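Local coordinates for enterobactin synthetase component F-related protein (PDB 4OXI), which probably activates glycine with ATP as glycyl-adenylate, acting as an adenylation domain in a lipopolysaccharide modification pathway related to nonribosomal peptide synthetases, at residues Ala116-Gly121 and Ser237-Tyr242; Tyr216-Gln221 and Glu364-Val369; Glu481-Val486 and Phe539-Trp544; Val513-Thr518 and Gln565-Gln570. One frame throughout, in Å; residues are numbered along the deposited sequence.

Contact 1 of 4, residues Ala116-Gly121 and Ser237-Tyr242; sequences ASYLGG and SNLHCY
Tyr118 holds CG anti to the backbone N (chi1 176°), which sends the phenol ring straight across to His240; on the histidine CG is anti to the carbonyl carbon instead (chi1 -78°), and this carries the imidazole beside its backbone N, where NE2 can meet the tyrosine hydroxyl. The two side chains thereby span the gap between helices whose backbones stay well apart. They are joined by a short hydrogen bond of 2.7 Å between Tyr118 OH and His240 NE2. Each partner lies at the edge of the other's ring, near its plane, while the rings themselves stand almost perpendicular (89°) with centroids 5.7 Å apart. Only the rims come together, without stacking. Leu239, one residue earlier, adds a loose apolar touch, its CD2 resting 4.4 Å from Tyr118 CD1.

The pairing joins two helices of the large AMP-binding domain. Helix 108-119 leads into strand 123-126 of the parallel five-stranded sheet, whereas helix 236-249 follows the hairpin 216-222/230-235. The first helix ends just beyond Tyr118 in a Schellman motif, with Gly121 at positive phi as the C-prime residue and its N bonded to Tyr118 O at 3.2 Å.

Helix 51-62 closes in on the same spot, for Arg53 makes a cation-pi contact with the Tyr118 ring and also donates to Tyr118 O. On the far side of the imidazole, His240 ND1 is hydrogen-bonded to Glu213, so the histidine is held at both nitrogens and its ring rotation is fixed; the carboxylate probably polarises it.

Contact 2 of 4, residues Tyr216-Gln221 and Glu364-Val369; sequences YAYIMQ and ECTIAV. With GAP (glycyl-adenosine-5'-phosphate), chain B.
The hydroxyl of Tyr218 meets carbon across this contact: Tyr218 OH comes within 4.1 Å of Thr366 CG2 and equally within 4.1 Å of Ile367 CG1, and no hydrogen bond joins the two segments. The phenol crosses both side chains at a slant, and only its hydroxyl end comes near them. Its CG occupies the crowded position between the backbone N and the carbonyl carbon (chi1 60°). Tyr218 is also the second residue of a classic beta bulge, Ala217 and Tyr218 both facing Val234.

On the other segment, Thr366 and Ile367 are successive residues with positive phi, an uncommon pairing for beta-branched side chains. Thr366 turns its methyl to the tyrosine while OG1 is engaged with Gln423 O. Ile367 meets the phenol through its CG1 branch, and its kinked backbone presents the carbonyl to the ligand: GAP N donates to Ile367 O at 2.7 Å. Val270 of helix 268-279 also packs on both Tyr218 and Ile367.

Asp267, Lys472 and Arg477 further bind the glycyl-adenylate, and Glu364 forms a salt bridge with that same Arg477. Glu364 is the final residue of the Tyr-Gly-Pro-Thr-Glu signature, the A5 motif of the adenylate-forming enzymes, and the segment runs on from it to Ile367, whose carbonyl lines the glycyl end of the pocket with Tyr218 packing behind.

Contact 3 of 4, residues Glu481-Val486 and Phe539-Trp544; sequences EEIETV and FVPKRW
Ile483 crosses Phe539 at about a right angle and runs past Pro541 in the opposite direction. Its CG1 stands anti to the carbonyl carbon (chi1 -57°), leaving CG2 anti to the backbone N, and the two branches diverge accordingly. The longer branch is aimed at Phe539, with Ile483 CD1 3.9 Å from Phe539 CB; the aliphatic root of the phenylalanine, not its ring, takes the contact. The same methyl lies nearer still to the backbone, 3.6 Å from Phe539 O. The shorter branch sits between two partners, Ile483 CG2 being 4.0 Å from Phe539 O and 4.1 Å from Pro541 CG.

The other flank of Pro541 is also occupied. Its CB lies 3.7 Å above one face of the Trp544 ring system, offset toward the rim, and Trp544 NE1 makes a weak hydrogen bond to Pro541 O at 3.2 Å (127° at the hydrogen).

These residues lie in the small C-terminal part of the fold, where helix 480-491 packs beside the three-stranded sheet that strand 543-546 borders. Ile498 and Leu535 complete the apolar surroundings of Ile483.

Across the contact no polar group is paired: Phe539 O, although it faces the isoleucine methyls, has Thr512 OG1 as its hydrogen-bond partner. The helix is therefore held to the segment 539-544 by apolar packing, without hydrogen bonds between the two.

Contact 4 of 4, residues Val513-Thr518 and Gln565-Gln570; sequences VAFVDT and QQLASQ
Leu567 fits against Phe515 and Val513, and these three residues carry the contact. The leucine approaches Phe515 head-on and meets the edge of the ring, near its plane: Phe515 CZ is 4.0 Å from Leu567 CG. Both methyls spread round the same ring carbon, with Leu567 CD2 also 4.0 Å from Phe515 CZ. The approach to Val513 differs, for here the two side chains run alongside each other in opposing senses, and the closest touch is Val513 CG2 to Leu567 CD1 at 3.6 Å. That valine methyl reaches across because it lies between the backbone N and the carbonyl carbon, with CG1 taking the place anti to the carbonyl carbon (chi1 -55°).

This is helix-on-sheet packing. Val513 and Phe515 point to one face of strand 512-516, the middle strand of the C-terminal three-stranded sheet, and helix 560-568 lies over that face near the end of the modelled chain. Trp501 and Tyr545 also touch Leu567, and the Tyr545 ring meets that of Phe515 with their planes about 20° apart.

Within the segment 565-570, Ser569 OG bonds Gln565 O at 3.2 Å, the donor tilted from the carbonyl plane.

Contacts 1 and 2 lie in the large AMP-binding domain and touch each other: helix 236-249 of contact 1 packs through Asn238 and Tyr242 on the segment 364-369 of contact 2. Contacts 3 and 4 share the C-terminal sheet, where strands 543-546 and 512-516 are neighbours; contact 3 lies on its Ala514 side, contact 4 on its Val513 and Phe515 side. All four are buried, though contact 4 lies farthest from the chain's centre, about 31 Å between centres, and has exposed glutamines beside it. Chemistry varies with place: contact 1 is joined by a polar tyrosine-histidine bond, contact 2 combines apolar packing with ligand binding, and contacts 3 and 4 rely on apolar packing without hydrogen bonds between their segments.

Contact 1 of 4, residues Ala116-Gly121 and Ser237-Tyr242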
# COMPACT_ATOMS: atom_id res chain seq x y z
N ALA A 116 6.16 -12.18 11.68
CA ALA A 116 5.62 -13.42 12.23
C ALA A 116 4.68 -14.06 11.23
O ALA A 116 4.68 -15.27 11.04
CB ALA A 116 4.87 -13.14 13.55
N SER A 117 3.85 -13.24 10.60
CA SER A 117 2.90 -13.77 9.64
C SER A 117 3.62 -14.31 8.41
O SER A 117 3.28 -15.39 7.90
CB SER A 117 1.88 -12.71 9.23
OG SER A 117 1.14 -13.18 8.12
N TYR A 118 4.60 -13.56 7.92
CA TYR A 118 5.36 -14.02 6.76
C TYR A 118 6.12 -15.32 7.06
O TYR A 118 6.03 -16.29 6.31
CB TYR A 118 6.34 -12.95 6.24
CG TYR A 118 7.15 -13.53 5.11
CD1 TYR A 118 6.63 -13.60 3.83
CD2 TYR A 118 8.42 -14.07 5.33
CE1 TYR A 118 7.34 -14.17 2.79
CE2 TYR A 118 9.14 -14.65 4.30
CZ TYR A 118 8.59 -14.70 3.03
OH TYR A 118 9.29 -15.27 1.99
N LEU A 119 6.87 -15.33 8.16
CA LEU A 119 7.70 -16.48 8.51
C LEU A 119 6.85 -17.73 8.74
O LEU A 119 7.28 -18.84 8.43
CB LEU A 119 8.53 -16.17 9.75
CG LEU A 119 9.65 -15.14 9.51
CD1 LEU A 119 10.35 -14.80 10.82
CD2 LEU A 119 10.66 -15.67 8.51
N GLY A 120 5.64 -17.53 9.26
CA GLY A 120 4.74 -18.63 9.57
C GLY A 120 3.74 -19.02 8.48
O GLY A 120 2.88 -19.86 8.71
N GLY A 121 3.84 -18.41 7.30
CA GLY A 121 2.91 -18.74 6.23
C GLY A 121 1.47 -18.31 6.47
O GLY A 121 0.52 -18.86 5.91
N SER A 237 2.94 -16.27 -3.76
CA SER A 237 3.63 -16.25 -5.06
C SER A 237 3.53 -14.88 -5.73
O SER A 237 4.48 -14.44 -6.36
CB SER A 237 3.17 -17.37 -6.01
OG SER A 237 1.80 -17.23 -6.32
N ASN A 238 2.40 -14.18 -5.58
CA ASN A 238 2.32 -12.78 -6.03
C ASN A 238 3.45 -11.97 -5.41
O ASN A 238 4.21 -11.28 -6.11
CB ASN A 238 1.01 -12.11 -5.59
CG ASN A 238 -0.22 -12.69 -6.25
OD1 ASN A 238 -1.25 -12.84 -5.59
ND2 ASN A 238 -0.13 -13.02 -7.53
N LEU A 239 3.55 -12.04 -4.09
CA LEU A 239 4.51 -11.22 -3.35
C LEU A 239 5.95 -11.61 -3.65
O LEU A 239 6.83 -10.74 -3.75
CB LEU A 239 4.25 -11.36 -1.84
CG LEU A 239 5.31 -10.82 -0.87
CD1 LEU A 239 5.53 -9.32 -1.08
CD2 LEU A 239 4.91 -11.11 0.59
N HIS A 240 6.19 -12.91 -3.77
CA HIS A 240 7.55 -13.42 -4.02
C HIS A 240 8.02 -13.00 -5.40
O HIS A 240 9.18 -12.65 -5.58
CB HIS A 240 7.60 -14.95 -3.89
CG HIS A 240 7.62 -15.42 -2.47
ND1 HIS A 240 7.05 -16.61 -2.07
CD2 HIS A 240 8.13 -14.86 -1.35
CE1 HIS A 240 7.22 -16.77 -0.77
NE2 HIS A 240 7.88 -15.73 -0.31
N CYS A 241 7.11 -13.03 -6.37
CA CYS A 241 7.46 -12.54 -7.70
C CYS A 241 7.90 -11.07 -7.65
O CYS A 241 8.97 -10.73 -8.16
CB CYS A 241 6.31 -12.74 -8.69
SG CYS A 241 6.71 -12.09 -10.35
N TYR A 242 7.11 -10.20 -7.02
CA TYR A 242 7.47 -8.78 -6.95
C TYR A 242 8.81 -8.54 -6.29
O TYR A 242 9.67 -7.88 -6.85
CB TYR A 242 6.43 -7.94 -6.21
CG TYR A 242 6.92 -6.51 -6.05
CD1 TYR A 242 6.87 -5.63 -7.12
CD2 TYR A 242 7.45 -6.05 -4.85
CE1 TYR A 242 7.31 -4.32 -7.00
CE2 TYR A 242 7.90 -4.73 -4.71
CZ TYR A 242 7.82 -3.87 -5.79
OH TYR A 242 8.26 -2.56 -5.68

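Contact 2 of 4, residues Tyr216-Gln221 and Glu364-Val369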
# COMPACT_ATOMS: atom_id res chain seq x y z
N TYR A 216 -2.83 -16.78 0.94
CA TYR A 216 -2.73 -15.33 0.97
C TYR A 216 -1.69 -14.86 1.99
O TYR A 216 -1.68 -15.32 3.14
CB TYR A 216 -4.08 -14.73 1.34
CG TYR A 216 -5.20 -15.06 0.38
CD1 TYR A 216 -4.98 -15.10 -0.99
CD2 TYR A 216 -6.49 -15.31 0.85
CE1 TYR A 216 -6.02 -15.40 -1.88
CE2 TYR A 216 -7.53 -15.60 -0.03
CZ TYR A 216 -7.29 -15.64 -1.39
OH TYR A 216 -8.32 -15.91 -2.25
N ALA A 217 -0.82 -13.94 1.57
CA ALA A 217 0.17 -13.35 2.48
C ALA A 217 -0.41 -12.14 3.22
O ALA A 217 -0.13 -11.93 4.41
CB ALA A 217 1.44 -12.96 1.71
N TYR A 218 -1.21 -11.35 2.51
CA TYR A 218 -1.88 -10.22 3.16
C TYR A 218 -3.15 -9.86 2.42
O TYR A 218 -3.30 -10.18 1.24
CB TYR A 218 -0.97 -8.99 3.26
CG TYR A 218 -0.46 -8.44 1.93
CD1 TYR A 218 -1.16 -7.45 1.24
CD2 TYR A 218 0.73 -8.90 1.38
CE1 TYR A 218 -0.69 -6.95 0.04
CE2 TYR A 218 1.21 -8.39 0.17
CZ TYR A 218 0.49 -7.43 -0.50
OH TYR A 218 0.96 -6.93 -1.69
N ILE A 219 -4.07 -9.18 3.11
CA ILE A 219 -5.28 -8.71 2.44
C ILE A 219 -5.43 -7.21 2.62
O ILE A 219 -5.49 -6.71 3.75
CB ILE A 219 -6.53 -9.40 3.02
CG1 ILE A 219 -6.40 -10.93 2.89
CG2 ILE A 219 -7.78 -8.86 2.34
CD1 ILE A 219 -7.44 -11.70 3.71
N MET A 220 -5.51 -6.49 1.51
CA MET A 220 -5.67 -5.04 1.53
C MET A 220 -7.12 -4.71 1.28
O MET A 220 -7.90 -5.56 0.85
CB MET A 220 -4.82 -4.38 0.44
CG MET A 220 -3.32 -4.45 0.68
SD MET A 220 -2.84 -4.06 2.38
CE MET A 220 -1.10 -3.71 2.10
N GLN A 221 -7.48 -3.46 1.54
CA GLN A 221 -8.77 -2.98 1.08
C GLN A 221 -8.67 -1.62 0.41
O GLN A 221 -7.77 -0.83 0.67
CB GLN A 221 -9.83 -3.00 2.18
CG GLN A 221 -9.49 -2.28 3.45
CD GLN A 221 -10.63 -2.37 4.48
OE1 GLN A 221 -11.16 -3.46 4.80
NE2 GLN A 221 -11.03 -1.20 4.98
N GLU A 364 -4.02 -4.36 -7.09
CA GLU A 364 -4.52 -5.60 -7.70
C GLU A 364 -3.42 -6.43 -8.38
O GLU A 364 -3.59 -7.63 -8.64
CB GLU A 364 -5.63 -5.28 -8.71
CG GLU A 364 -6.98 -4.89 -8.08
CD GLU A 364 -7.10 -3.40 -7.74
OE1 GLU A 364 -6.06 -2.69 -7.70
OE2 GLU A 364 -8.25 -2.91 -7.53
N CYS A 365 -2.29 -5.80 -8.69
CA CYS A 365 -1.19 -6.51 -9.33
C CYS A 365 0.09 -6.45 -8.50
O CYS A 365 1.19 -6.40 -9.06
CB CYS A 365 -0.93 -5.98 -10.75
SG CYS A 365 -0.16 -7.22 -11.87
N THR A 366 -0.06 -6.46 -7.17
CA THR A 366 1.06 -6.57 -6.23
C THR A 366 2.08 -5.44 -6.37
O THR A 366 3.16 -5.63 -6.93
CB THR A 366 1.74 -7.96 -6.32
OG1 THR A 366 0.74 -8.97 -6.24
CG2 THR A 366 2.73 -8.17 -5.17
N ILE A 367 1.72 -4.28 -5.83
CA ILE A 367 2.62 -3.13 -5.64
C ILE A 367 2.98 -2.34 -6.91
O ILE A 367 2.40 -1.29 -7.18
CB ILE A 367 3.88 -3.52 -4.86
CG1 ILE A 367 3.50 -4.39 -3.65
CG2 ILE A 367 4.64 -2.28 -4.43
CD1 ILE A 367 4.73 -4.92 -2.88
N ALA A 368 3.94 -2.83 -7.69
CA ALA A 368 4.28 -2.19 -8.95
C ALA A 368 4.54 -3.24 -10.00
O ALA A 368 5.08 -4.31 -9.68
CB ALA A 368 5.51 -1.28 -8.79
N VAL A 369 4.20 -2.95 -11.25
CA VAL A 369 4.40 -3.92 -12.33
C VAL A 369 5.33 -3.39 -13.42
O VAL A 369 5.89 -4.17 -14.20
CB VAL A 369 3.05 -4.41 -12.92
CG1 VAL A 369 2.35 -3.30 -13.66
CG2 VAL A 369 3.25 -5.62 -13.81
N GAP B . 0.60 -0.12 -5.57
CA GAP B . 0.99 1.31 -5.72
C GAP B . -0.29 2.12 -5.78
O GAP B . -0.30 3.34 -5.87
PA GAP B . -3.03 1.96 -5.72
O1A GAP B . -3.88 0.75 -6.03
O2A GAP B . -3.27 2.77 -4.46
O3A GAP B . -1.54 1.39 -5.74
C5' GAP B . -3.10 2.35 -8.31
O5' GAP B . -3.14 2.92 -7.01
C4' GAP B . -3.28 3.45 -9.34
O4' GAP B . -2.37 4.51 -9.06
C3' GAP B . -2.92 3.02 -10.74
O3' GAP B . -4.00 2.35 -11.38
C2' GAP B . -2.57 4.35 -11.39
O2' GAP B . -3.75 5.07 -11.70
C1' GAP B . -1.96 5.15 -10.27
N9 GAP B . -0.48 5.07 -10.37
C8 GAP B . 0.31 4.23 -9.68
N7 GAP B . 1.62 4.43 -9.98
C5 GAP B . 1.67 5.42 -10.89
C6 GAP B . 2.74 6.11 -11.64
N6 GAP B . 4.05 5.79 -11.45
N1 GAP B . 2.36 7.08 -12.51
C2 GAP B . 1.07 7.42 -12.70
N3 GAP B . 0.05 6.83 -12.04
C4 GAP B . 0.28 5.84 -11.14

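Contact 3 of 4, residues Glu481-Val486 and Phe539-Trp544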
# COMPACT_ATOMS: atom_id res chain seq x y z
N GLU A 481 -16.85 8.46 -6.60
CA GLU A 481 -18.22 7.97 -6.42
C GLU A 481 -18.51 7.45 -5.02
O GLU A 481 -19.66 7.51 -4.57
CB GLU A 481 -18.58 6.90 -7.46
CG GLU A 481 -18.75 7.44 -8.86
CD GLU A 481 -17.50 7.28 -9.70
OE1 GLU A 481 -17.59 7.47 -10.94
OE2 GLU A 481 -16.43 6.97 -9.13
N GLU A 482 -17.51 6.92 -4.32
CA GLU A 482 -17.74 6.52 -2.93
C GLU A 482 -18.08 7.75 -2.09
O GLU A 482 -18.98 7.72 -1.26
CB GLU A 482 -16.56 5.75 -2.32
CG GLU A 482 -16.79 5.45 -0.82
CD GLU A 482 -15.59 4.85 -0.08
OE1 GLU A 482 -14.45 4.86 -0.62
OE2 GLU A 482 -15.78 4.38 1.07
N ILE A 483 -17.35 8.84 -2.31
CA ILE A 483 -17.57 10.07 -1.56
C ILE A 483 -18.95 10.65 -1.91
O ILE A 483 -19.72 11.00 -1.03
CB ILE A 483 -16.46 11.10 -1.84
CG1 ILE A 483 -15.09 10.50 -1.50
CG2 ILE A 483 -16.72 12.37 -1.04
CD1 ILE A 483 -13.91 11.42 -1.79
N GLU A 484 -19.24 10.73 -3.20
CA GLU A 484 -20.53 11.21 -3.66
C GLU A 484 -21.68 10.40 -3.06
O GLU A 484 -22.68 10.96 -2.61
CB GLU A 484 -20.59 11.18 -5.19
CG GLU A 484 -21.88 11.76 -5.75
CD GLU A 484 -21.95 11.69 -7.25
OE1 GLU A 484 -23.06 11.47 -7.78
OE2 GLU A 484 -20.89 11.87 -7.92
N THR A 485 -21.52 9.08 -3.03
CA THR A 485 -22.53 8.19 -2.48
C THR A 485 -22.81 8.49 -1.02
O THR A 485 -23.97 8.53 -0.59
CB THR A 485 -22.10 6.72 -2.64
OG1 THR A 485 -22.15 6.37 -4.03
CG2 THR A 485 -23.01 5.78 -1.84
N VAL A 486 -21.75 8.72 -0.25
CA VAL A 486 -21.87 9.06 1.17
C VAL A 486 -22.50 10.44 1.34
O VAL A 486 -23.38 10.63 2.18
CB VAL A 486 -20.49 9.00 1.88
CG1 VAL A 486 -20.55 9.69 3.25
CG2 VAL A 486 -19.98 7.55 2.00
N PHE A 539 -10.67 11.91 2.95
CA PHE A 539 -11.64 11.96 1.87
C PHE A 539 -12.84 12.86 2.20
O PHE A 539 -13.60 13.21 1.29
CB PHE A 539 -12.09 10.54 1.53
CG PHE A 539 -10.95 9.61 1.22
CD1 PHE A 539 -9.83 10.06 0.52
CD2 PHE A 539 -10.98 8.28 1.64
CE1 PHE A 539 -8.76 9.19 0.24
CE2 PHE A 539 -9.92 7.41 1.37
CZ PHE A 539 -8.81 7.86 0.67
N VAL A 540 -13.02 13.22 3.47
CA VAL A 540 -14.15 14.06 3.85
C VAL A 540 -13.98 15.45 3.22
O VAL A 540 -12.93 16.08 3.39
CB VAL A 540 -14.32 14.19 5.37
CG1 VAL A 540 -15.49 15.10 5.70
CG2 VAL A 540 -14.56 12.82 5.99
N PRO A 541 -15.00 15.92 2.47
CA PRO A 541 -14.91 17.23 1.82
C PRO A 541 -14.64 18.33 2.85
O PRO A 541 -15.26 18.32 3.92
CB PRO A 541 -16.30 17.40 1.19
CG PRO A 541 -16.79 15.98 0.99
CD PRO A 541 -16.28 15.23 2.20
N LYS A 542 -13.70 19.21 2.54
CA LYS A 542 -13.27 20.26 3.46
C LYS A 542 -14.03 21.55 3.21
O LYS A 542 -14.05 22.44 4.05
CB LYS A 542 -11.76 20.54 3.30
CG LYS A 542 -10.86 19.34 3.51
CD LYS A 542 -11.25 18.59 4.77
CE LYS A 542 -10.43 17.30 4.93
NZ LYS A 542 -11.18 16.33 5.78
N ARG A 543 -14.65 21.65 2.04
CA ARG A 543 -15.46 22.82 1.71
C ARG A 543 -16.74 22.37 1.03
O ARG A 543 -16.73 21.43 0.22
CB ARG A 543 -14.71 23.77 0.79
CG ARG A 543 -13.56 24.51 1.42
CD ARG A 543 -12.74 25.19 0.34
NE ARG A 543 -11.83 26.18 0.89
CZ ARG A 543 -12.03 27.49 0.83
NH1 ARG A 543 -13.12 27.97 0.23
NH2 ARG A 543 -11.14 28.32 1.36
N TRP A 544 -17.83 23.05 1.35
CA TRP A 544 -19.16 22.70 0.87
C TRP A 544 -19.78 23.91 0.19
O TRP A 544 -19.74 25.02 0.72
CB TRP A 544 -20.01 22.26 2.05
CG TRP A 544 -19.41 21.10 2.76
CD1 TRP A 544 -18.29 21.11 3.54
CD2 TRP A 544 -19.90 19.76 2.77
NE1 TRP A 544 -18.04 19.84 4.01
CE2 TRP A 544 -19.02 18.99 3.56
CE3 TRP A 544 -21.00 19.12 2.18
CZ2 TRP A 544 -19.21 17.63 3.78
CZ3 TRP A 544 -21.19 17.77 2.41
CH2 TRP A 544 -20.30 17.04 3.19

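Contact 4 of 4, residues Val513-Thr518 and Gln565-Gln570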
# COMPACT_ATOMS: atom_id res chain seq x y z
N VAL A 513 -13.74 18.90 -2.35
CA VAL A 513 -14.82 19.79 -1.95
C VAL A 513 -16.14 19.26 -2.49
O VAL A 513 -16.17 18.56 -3.52
CB VAL A 513 -14.60 21.27 -2.38
CG1 VAL A 513 -13.27 21.79 -1.88
CG2 VAL A 513 -14.68 21.40 -3.87
N ALA A 514 -17.24 19.59 -1.81
CA ALA A 514 -18.54 19.10 -2.24
C ALA A 514 -19.44 20.24 -2.75
O ALA A 514 -19.47 21.32 -2.16
CB ALA A 514 -19.21 18.35 -1.10
N PHE A 515 -20.13 19.99 -3.87
CA PHE A 515 -21.19 20.87 -4.35
C PHE A 515 -22.52 20.16 -4.22
O PHE A 515 -22.67 19.02 -4.68
CB PHE A 515 -20.99 21.25 -5.81
CG PHE A 515 -19.79 22.11 -6.06
CD1 PHE A 515 -19.91 23.49 -6.11
CD2 PHE A 515 -18.53 21.54 -6.23
CE1 PHE A 515 -18.81 24.29 -6.33
CE2 PHE A 515 -17.41 22.34 -6.46
CZ PHE A 515 -17.55 23.72 -6.51
N VAL A 516 -23.48 20.80 -3.56
CA VAL A 516 -24.83 20.24 -3.47
C VAL A 516 -25.81 21.24 -4.06
O VAL A 516 -25.49 22.42 -4.22
CB VAL A 516 -25.21 19.94 -2.02
CG1 VAL A 516 -24.22 18.94 -1.42
CG2 VAL A 516 -25.24 21.23 -1.20
N ASP A 517 -27.00 20.78 -4.42
CA ASP A 517 -27.98 21.68 -5.00
C ASP A 517 -28.50 22.68 -3.95
O ASP A 517 -28.19 22.56 -2.75
CB ASP A 517 -29.12 20.89 -5.63
CG ASP A 517 -29.85 20.03 -4.64
OD1 ASP A 517 -30.37 20.58 -3.64
OD2 ASP A 517 -29.92 18.79 -4.84
N THR A 518 -29.30 23.64 -4.40
CA THR A 518 -29.80 24.72 -3.55
C THR A 518 -31.14 24.39 -2.90
O THR A 518 -31.72 25.23 -2.20
CB THR A 518 -29.94 26.02 -4.35
OG1 THR A 518 -30.64 25.74 -5.58
CG2 THR A 518 -28.58 26.61 -4.69
N GLN A 565 -11.99 25.33 -12.21
CA GLN A 565 -11.76 26.70 -12.68
C GLN A 565 -12.52 27.70 -11.82
O GLN A 565 -11.99 28.75 -11.44
CB GLN A 565 -12.19 26.85 -14.14
CG GLN A 565 -11.54 25.88 -15.10
CD GLN A 565 -12.05 26.04 -16.53
OE1 GLN A 565 -12.34 27.15 -16.97
NE2 GLN A 565 -12.16 24.92 -17.25
N GLN A 566 -13.77 27.37 -11.50
CA GLN A 566 -14.59 28.27 -10.69
C GLN A 566 -13.97 28.46 -9.32
O GLN A 566 -13.86 29.59 -8.84
CB GLN A 566 -16.01 27.75 -10.55
CG GLN A 566 -16.83 28.57 -9.56
CD GLN A 566 -18.32 28.34 -9.69
OE1 GLN A 566 -18.81 27.89 -10.73
NE2 GLN A 566 -19.06 28.65 -8.62
N LEU A 567 -13.56 27.36 -8.69
CA LEU A 567 -12.94 27.41 -7.37
C LEU A 567 -11.64 28.23 -7.36
O LEU A 567 -11.34 28.91 -6.37
CB LEU A 567 -12.67 25.99 -6.87
CG LEU A 567 -13.87 25.17 -6.44
CD1 LEU A 567 -13.51 23.70 -6.38
CD2 LEU A 567 -14.34 25.65 -5.09
N ALA A 568 -10.89 28.17 -8.46
CA ALA A 568 -9.64 28.91 -8.59
C ALA A 568 -9.87 30.42 -8.55
O ALA A 568 -9.00 31.18 -8.13
CB ALA A 568 -8.93 28.52 -9.89
N SER A 569 -11.06 30.84 -8.98
CA SER A 569 -11.40 32.26 -9.06
C SER A 569 -11.53 32.93 -7.70
O SER A 569 -11.44 34.15 -7.59
CB SER A 569 -12.69 32.44 -9.86
OG SER A 569 -12.54 31.86 -11.14
N GLN A 570 -11.74 32.14 -6.65
CA GLN A 570 -11.83 32.69 -5.30
C GLN A 570 -10.62 32.32 -4.44
O GLN A 570 -10.60 32.58 -3.23
CB GLN A 570 -13.14 32.26 -4.63
CG GLN A 570 -14.39 32.73 -5.37
CD GLN A 570 -15.67 32.32 -4.67
OE1 GLN A 570 -15.64 31.63 -3.65
NE2 GLN A 570 -16.81 32.74 -5.22